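Local coordinates for geranyltranstransferase (IspA) (Helicobacter pylori, PDB 3Q1O), which probably acts as a magnesium-dependent prenyltransferase of the FPP/GGPP synthase family, joining five-carbon isoprenoid diphosphates into longer chains, at residues N108-R113 with G250-L255; F47-L52 with P116-K121. All coordinates share one frame; numbering follows the deposited sequence.

Contact 1: N108-R113 with G250-L255; sequences NAALRR and GKTTHL. With DMA (dimethylallyl diphosphate), chain G; DMA (dimethylallyl diphosphate), chain F.
Arg112 and Lys251 sit level with each other, their CA atoms 4.1 Å apart, where Ala109-Arg113 and Gly250-Thr252 run antiparallel, end-to-end directions 177° apart. Thr252 N donates to Leu111 O at 3.2 Å, and the Lys251 CA-H points at that same oxygen. In the other direction the acceptor is a side chain: Thr252 OG1 takes the N-H of Leu111 at 2.9 Å and, weakly, that of Ala110, so one hydroxyl serves two successive amides. Gly250 leaves helix 246-249 with positive phi, and CD2 of Leu111 lies against its carbonyl oxygen.

This is the diphosphate-binding side of the all-helical prenyl synthase fold, where the loop after the first aspartate-rich motif meets a lysine-bearing loop. Arg112 and Lys251 lie alongside, pointing the same way, and converge on the terminal phosphate of one dimethylallyl diphosphate (chain G). A bend at chi3 (-80°) turns the Arg112 guanidinium so that PB lies in its plane at the edge; Arg112 NH1 donates to O1B at 3.1 Å and NH2 to O2B at 2.8 Å. Lys251 NZ grips O1B too, also at 2.8 Å, so two cations share one oxygen. Asp102 holds Arg112 NE, and Asp237 pairs with Lys251. Arg113 instead serves the second diphosphate (chain F), NE to O1B and NH2 to O3B, each at 3.1 Å, while Glu91 shares NH2 and the carbonyl of Met50 takes NH1.

Contact 2: F47-L52 with P116-K121; sequences FFEMVL and PTLHAK
Glu49 on helix 43-52 and Lys121 on the short helix 118-121 reach across to each other and close a salt bridge, Lys121 NZ to Glu49 OE2 at 2.8 Å. Both chains leave with CG anti to the backbone N (chi1 -167° for Glu49, -171° for Lys121) and stay extended beyond it, which carries the two charged ends toward each other. The ammonium comes in from above the carboxylate plane, 45° out of it. The other oxygen, OE1, is taken by the hydroxyl of Tyr122, so both carboxylate oxygens of this buried acid have a partner.

The rest of the contact is largely apolar. Met50 CG meets Leu118 CG at 4.2 Å, and the bent thioether chain brings its CE to 3.4 Å from the carbonyl oxygen of Pro116 and 4.1 Å from Thr117 CA. Leu118 also rests on Ile99 and Ile130, wedging this turn between helices 80-101 and 124-143. Thr117, at the N-cap position, makes no capping bond with its side chain; its OG1 binds the carbonyl of Ala109 instead. Its backbone oxygen accepts from both Ala120 N and Lys121 N, each at 2.9 Å, which ties the first turn together. With Lys121 exposed and Glu49 buried, the bridge probably offsets the acid's charge where helix 43-52 meets helix 118-121, and with Tyr122 it would help keep the carboxylate ionised.

How the contacts relate
The two contacts interlock along the chain, their segments alternating, and their centres lie 13 Å apart on the same side of the chain's centre. Residues 108-113 hold one strand (111-112) of a short antiparallel hairpin; 116-121 begins at the end of the other (115-116) and runs on into helix 118-121, so contact 2 adjoins the strand that contact 1 turns to the substrates. Among the touches that join them are Arg113 NH1 to Met50 O at 2.7 Å, Ala109 O to Thr117 OG1 at 2.9 Å, and Met50 CE against Arg112 O at 3.5 Å. Contact 1 handles both diphosphates, its Arg112 side chain about 4 Å from magnesium; the Met50 side chain is about 8 Å from a dimethylallyl diphosphate, while its carbonyl positions Arg113 as a second-shell partner.

Contact 1: N108-R113 with G250-L255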
loop_
_atom_site.group_PDB
_atom_site.type_symbol
_atom_site.label_atom_id
_atom_site.label_comp_id
_atom_site.label_asym_id
_atom_site.label_seq_id
_atom_site.Cartn_x
_atom_site.Cartn_y
_atom_site.Cartn_z
ATOM N N ASN A 108 -15.288 -1.660 -14.569
ATOM C CA ASN A 108 -16.637 -1.119 -14.351
ATOM C C ASN A 108 -17.674 -2.164 -13.929
ATOM O O ASN A 108 -18.599 -2.472 -14.674
ATOM C CB ASN A 108 -17.104 -0.340 -15.587
ATOM C CG ASN A 108 -18.299 0.547 -15.305
ATOM O OD1 ASN A 108 -18.561 0.934 -14.162
ATOM N ND2 ASN A 108 -19.033 0.877 -16.354
ATOM N N ALA A 109 -17.491 -2.731 -12.743
ATOM C CA ALA A 109 -18.380 -3.773 -12.251
ATOM C C ALA A 109 -19.291 -3.229 -11.156
ATOM O O ALA A 109 -18.849 -2.477 -10.290
ATOM C CB ALA A 109 -17.574 -4.963 -11.746
ATOM N N ALA A 110 -20.562 -3.609 -11.204
ATOM C CA ALA A 110 -21.534 -3.139 -10.222
ATOM C C ALA A 110 -21.700 -4.115 -9.051
ATOM O O ALA A 110 -22.172 -3.732 -7.981
ATOM C CB ALA A 110 -22.874 -2.850 -10.893
ATOM N N LEU A 111 -21.296 -5.365 -9.254
ATOM C CA LEU A 111 -21.453 -6.403 -8.236
ATOM C C LEU A 111 -20.142 -7.146 -7.970
ATOM O O LEU A 111 -19.401 -7.456 -8.902
ATOM C CB LEU A 111 -22.537 -7.400 -8.670
ATOM C CG LEU A 111 -23.012 -8.488 -7.695
ATOM C CD1 LEU A 111 -24.157 -7.982 -6.828
ATOM C CD2 LEU A 111 -23.442 -9.733 -8.454
ATOM N N ARG A 112 -19.858 -7.400 -6.693
ATOM C CA ARG A 112 -18.834 -8.364 -6.285
ATOM C C ARG A 112 -19.156 -9.001 -4.939
ATOM O O ARG A 112 -19.631 -8.320 -4.025
ATOM C CB ARG A 112 -17.424 -7.767 -6.241
ATOM C CG ARG A 112 -16.375 -8.878 -6.222
ATOM C CD ARG A 112 -14.980 -8.386 -6.202
ATOM N NE ARG A 112 -14.475 -7.964 -7.506
ATOM C CZ ARG A 112 -13.929 -8.763 -8.421
ATOM N NH1 ARG A 112 -13.831 -10.075 -8.224
ATOM N NH2 ARG A 112 -13.479 -8.237 -9.550
ATOM N N ARG A 113 -18.886 -10.308 -4.841
ATOM C CA ARG A 113 -19.107 -11.112 -3.632
ATOM C C ARG A 113 -20.575 -11.033 -3.174
ATOM O O ARG A 113 -20.862 -10.913 -1.977
ATOM C CB ARG A 113 -18.112 -10.726 -2.516
ATOM C CG ARG A 113 -16.639 -10.979 -2.865
ATOM C CD ARG A 113 -15.673 -10.285 -1.898
ATOM N NE ARG A 113 -14.306 -10.807 -2.016
ATOM C CZ ARG A 113 -13.306 -10.567 -1.166
ATOM N NH1 ARG A 113 -13.479 -9.800 -0.099
ATOM N NH2 ARG A 113 -12.116 -11.099 -1.381
ATOM N N GLY A 250 -21.216 -14.436 -8.005
ATOM C CA GLY A 250 -21.212 -13.355 -7.021
ATOM C C GLY A 250 -20.770 -12.009 -7.575
ATOM O O GLY A 250 -20.749 -11.019 -6.847
ATOM N N LYS A 251 -20.442 -11.968 -8.866
ATOM C CA LYS A 251 -19.817 -10.801 -9.480
ATOM C C LYS A 251 -20.320 -10.583 -10.898
ATOM O O LYS A 251 -20.833 -11.513 -11.525
ATOM C CB LYS A 251 -18.288 -10.945 -9.478
ATOM C CG LYS A 251 -17.765 -12.206 -10.165
ATOM C CD LYS A 251 -16.251 -12.252 -10.180
ATOM C CE LYS A 251 -15.750 -13.439 -10.994
ATOM N NZ LYS A 251 -14.298 -13.699 -10.763
ATOM N N THR A 252 -20.153 -9.354 -11.389
ATOM C CA THR A 252 -20.612 -8.940 -12.717
ATOM C C THR A 252 -19.943 -9.734 -13.853
ATOM O O THR A 252 -18.713 -9.835 -13.914
ATOM C CB THR A 252 -20.391 -7.408 -12.936
ATOM O OG1 THR A 252 -20.951 -6.676 -11.839
ATOM C CG2 THR A 252 -21.034 -6.919 -14.241
ATOM N N THR A 253 -20.775 -10.314 -14.719
ATOM C CA THR A 253 -20.333 -10.910 -15.977
ATOM C C THR A 253 -19.922 -9.795 -16.941
ATOM O O THR A 253 -20.751 -8.952 -17.312
ATOM C CB THR A 253 -21.454 -11.768 -16.619
ATOM O OG1 THR A 253 -21.825 -12.824 -15.724
ATOM C CG2 THR A 253 -21.003 -12.363 -17.958
ATOM N N HIS A 254 -18.644 -9.793 -17.325
ATOM C CA HIS A 254 -18.065 -8.830 -18.265
ATOM C C HIS A 254 -18.610 -9.070 -19.675
ATOM O O HIS A 254 -18.957 -10.205 -20.011
ATOM C CB HIS A 254 -16.542 -9.003 -18.261
ATOM C CG HIS A 254 -15.783 -7.825 -18.789
ATOM N ND1 HIS A 254 -15.289 -6.832 -17.969
ATOM C CD2 HIS A 254 -15.412 -7.493 -20.047
ATOM C CE1 HIS A 254 -14.657 -5.934 -18.702
ATOM N NE2 HIS A 254 -14.717 -6.310 -19.967
ATOM N N LEU A 255 -18.666 -8.020 -20.499
ATOM C CA LEU A 255 -19.041 -8.178 -21.909
ATOM C C LEU A 255 -17.847 -8.779 -22.651
ATOM O O LEU A 255 -16.841 -8.100 -22.903
ATOM C CB LEU A 255 -19.515 -6.860 -22.543
ATOM C CG LEU A 255 -20.309 -6.985 -23.857
ATOM C CD1 LEU A 255 -21.722 -7.544 -23.633
ATOM C CD2 LEU A 255 -20.363 -5.653 -24.598
HETATM C C1 DMA G . -8.643 -9.238 -11.714
HETATM O O1 DMA G . -8.713 -10.015 -12.909
HETATM C C2 DMA G . -7.259 -9.197 -11.128
HETATM C C3 DMA G . -7.058 -8.733 -9.889
HETATM C C4 DMA G . -8.192 -8.231 -9.050
HETATM C C5 DMA G . -5.664 -8.705 -9.331
HETATM P PA DMA G . -10.189 -10.174 -13.529
HETATM O O1A DMA G . -10.689 -8.774 -13.792
HETATM O O2A DMA G . -10.162 -11.188 -14.644
HETATM O O3A DMA G . -10.950 -10.805 -12.250
HETATM P PB DMA G . -12.544 -10.822 -12.036
HETATM O O1B DMA G . -12.678 -11.473 -10.679
HETATM O O2B DMA G . -12.962 -9.372 -12.103
HETATM O O3B DMA G . -13.068 -11.673 -13.164
HETATM C C1 DMA F . -10.909 -12.918 -7.996
HETATM O O1 DMA F . -10.461 -13.779 -6.945
HETATM C C2 DMA F . -9.574 -12.404 -8.476
HETATM C C3 DMA F . -8.873 -13.019 -9.441
HETATM C C4 DMA F . -9.398 -14.225 -10.170
HETATM C C5 DMA F . -7.530 -12.454 -9.814
HETATM P PA DMA F . -11.322 -14.923 -6.237
HETATM O O1A DMA F . -10.465 -15.509 -5.139
HETATM O O2A DMA F . -11.902 -15.819 -7.309
HETATM O O3A DMA F . -12.520 -14.059 -5.584
HETATM P PB DMA F . -12.849 -14.042 -4.006
HETATM O O1B DMA F . -14.088 -13.178 -3.968
HETATM O O2B DMA F . -13.044 -15.490 -3.604
HETATM O O3B DMA F . -11.635 -13.419 -3.373
#

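Contact 2: F47-L52 with P116-K121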
loop_
_atom_site.group_PDB
_atom_site.type_symbol
_atom_site.label_atom_id
_atom_site.label_comp_id
_atom_site.label_asym_id
_atom_site.label_seq_id
_atom_site.Cartn_x
_atom_site.Cartn_y
_atom_site.Cartn_z
ATOM N N PHE A 47 -14.924 0.695 4.947
ATOM C CA PHE A 47 -13.538 0.274 4.907
ATOM C C PHE A 47 -13.395 -1.245 4.850
ATOM O O PHE A 47 -12.661 -1.772 4.009
ATOM C CB PHE A 47 -12.779 0.848 6.108
ATOM C CG PHE A 47 -11.429 0.226 6.334
ATOM C CD1 PHE A 47 -10.375 0.471 5.456
ATOM C CD2 PHE A 47 -11.207 -0.602 7.434
ATOM C CE1 PHE A 47 -9.119 -0.102 5.669
ATOM C CE2 PHE A 47 -9.960 -1.176 7.654
ATOM C CZ PHE A 47 -8.910 -0.921 6.774
ATOM N N PHE A 48 -14.096 -1.940 5.736
ATOM C CA PHE A 48 -13.963 -3.391 5.832
ATOM C C PHE A 48 -15.116 -4.134 5.160
ATOM O O PHE A 48 -15.141 -5.368 5.144
ATOM C CB PHE A 48 -13.850 -3.812 7.296
ATOM C CG PHE A 48 -12.938 -4.978 7.521
ATOM C CD1 PHE A 48 -11.595 -4.908 7.149
ATOM C CD2 PHE A 48 -13.412 -6.141 8.118
ATOM C CE1 PHE A 48 -10.742 -5.976 7.363
ATOM C CE2 PHE A 48 -12.563 -7.221 8.339
ATOM C CZ PHE A 48 -11.224 -7.137 7.960
ATOM N N GLU A 49 -16.059 -3.375 4.610
ATOM C CA GLU A 49 -17.267 -3.921 3.997
ATOM C C GLU A 49 -16.970 -5.001 2.950
ATOM O O GLU A 49 -17.526 -6.104 3.043
ATOM C CB GLU A 49 -18.105 -2.793 3.382
ATOM C CG GLU A 49 -19.521 -3.195 2.999
ATOM C CD GLU A 49 -20.356 -2.016 2.523
ATOM O OE1 GLU A 49 -20.248 -0.920 3.110
ATOM O OE2 GLU A 49 -21.127 -2.184 1.561
ATOM N N MET A 50 -16.082 -4.700 1.992
ATOM C CA MET A 50 -15.765 -5.644 0.903
ATOM C C MET A 50 -15.083 -6.932 1.355
ATOM O O MET A 50 -15.272 -7.981 0.737
ATOM C CB MET A 50 -14.976 -4.984 -0.238
ATOM C CG MET A 50 -15.824 -4.679 -1.482
ATOM S SD MET A 50 -16.524 -6.151 -2.278
ATOM C CE MET A 50 -18.070 -5.470 -2.838
ATOM N N VAL A 51 -14.313 -6.848 2.435
ATOM C CA VAL A 51 -13.698 -8.025 3.045
ATOM C C VAL A 51 -14.785 -8.914 3.624
ATOM O O VAL A 51 -14.805 -10.120 3.385
ATOM C CB VAL A 51 -12.710 -7.631 4.166
ATOM C CG1 VAL A 51 -12.028 -8.850 4.727
ATOM C CG2 VAL A 51 -11.670 -6.649 3.641
ATOM N N LEU A 52 -15.708 -8.295 4.358
ATOM C CA LEU A 52 -16.788 -9.009 5.030
ATOM C C LEU A 52 -17.823 -9.577 4.069
ATOM O O LEU A 52 -18.480 -10.559 4.395
ATOM C CB LEU A 52 -17.489 -8.098 6.043
ATOM C CG LEU A 52 -16.767 -7.699 7.329
ATOM C CD1 LEU A 52 -17.676 -6.807 8.158
ATOM C CD2 LEU A 52 -16.343 -8.909 8.138
ATOM N N PRO A 116 -23.237 -4.982 -3.785
ATOM C CA PRO A 116 -22.818 -3.841 -4.610
ATOM C C PRO A 116 -21.369 -3.432 -4.361
ATOM O O PRO A 116 -20.862 -3.592 -3.249
ATOM C CB PRO A 116 -23.761 -2.723 -4.166
ATOM C CG PRO A 116 -24.973 -3.434 -3.718
ATOM C CD PRO A 116 -24.464 -4.666 -3.027
ATOM N N THR A 117 -20.715 -2.936 -5.406
ATOM C CA THR A 117 -19.339 -2.462 -5.308
ATOM C C THR A 117 -19.310 -1.087 -4.651
ATOM O O THR A 117 -20.301 -0.353 -4.691
ATOM C CB THR A 117 -18.672 -2.382 -6.689
ATOM O OG1 THR A 117 -19.536 -1.685 -7.592
ATOM C CG2 THR A 117 -18.378 -3.783 -7.228
ATOM N N LEU A 118 -18.166 -0.739 -4.065
ATOM C CA LEU A 118 -18.043 0.476 -3.261
ATOM C C LEU A 118 -18.373 1.745 -4.029
ATOM O O LEU A 118 -18.954 2.667 -3.465
ATOM C CB LEU A 118 -16.659 0.580 -2.613
ATOM C CG LEU A 118 -16.323 -0.509 -1.592
ATOM C CD1 LEU A 118 -14.949 -0.264 -1.041
ATOM C CD2 LEU A 118 -17.355 -0.593 -0.455
ATOM N N HIS A 119 -18.021 1.779 -5.311
ATOM C CA HIS A 119 -18.327 2.936 -6.151
ATOM C C HIS A 119 -19.807 3.011 -6.571
ATOM O O HIS A 119 -20.300 4.090 -6.910
ATOM C CB HIS A 119 -17.408 2.986 -7.371
ATOM C CG HIS A 119 -17.574 1.827 -8.299
ATOM N ND1 HIS A 119 -18.282 1.914 -9.477
ATOM C CD2 HIS A 119 -17.133 0.550 -8.218
ATOM C CE1 HIS A 119 -18.259 0.745 -10.087
ATOM N NE2 HIS A 119 -17.576 -0.102 -9.341
ATOM N N ALA A 120 -20.506 1.874 -6.543
ATOM C CA ALA A 120 -21.930 1.843 -6.877
ATOM C C ALA A 120 -22.789 2.207 -5.667
ATOM O O ALA A 120 -23.743 2.979 -5.790
ATOM C CB ALA A 120 -22.330 0.483 -7.435
ATOM N N LYS A 121 -22.437 1.655 -4.506
ATOM C CA LYS A 121 -23.117 1.954 -3.250
ATOM C C LYS A 121 -22.809 3.358 -2.725
ATOM O O LYS A 121 -23.708 4.055 -2.261
ATOM C CB LYS A 121 -22.771 0.909 -2.188
ATOM C CG LYS A 121 -23.604 1.013 -0.917
ATOM C CD LYS A 121 -23.388 -0.190 -0.023
ATOM C CE LYS A 121 -23.907 0.069 1.380
ATOM N NZ LYS A 121 -23.623 -1.078 2.291
#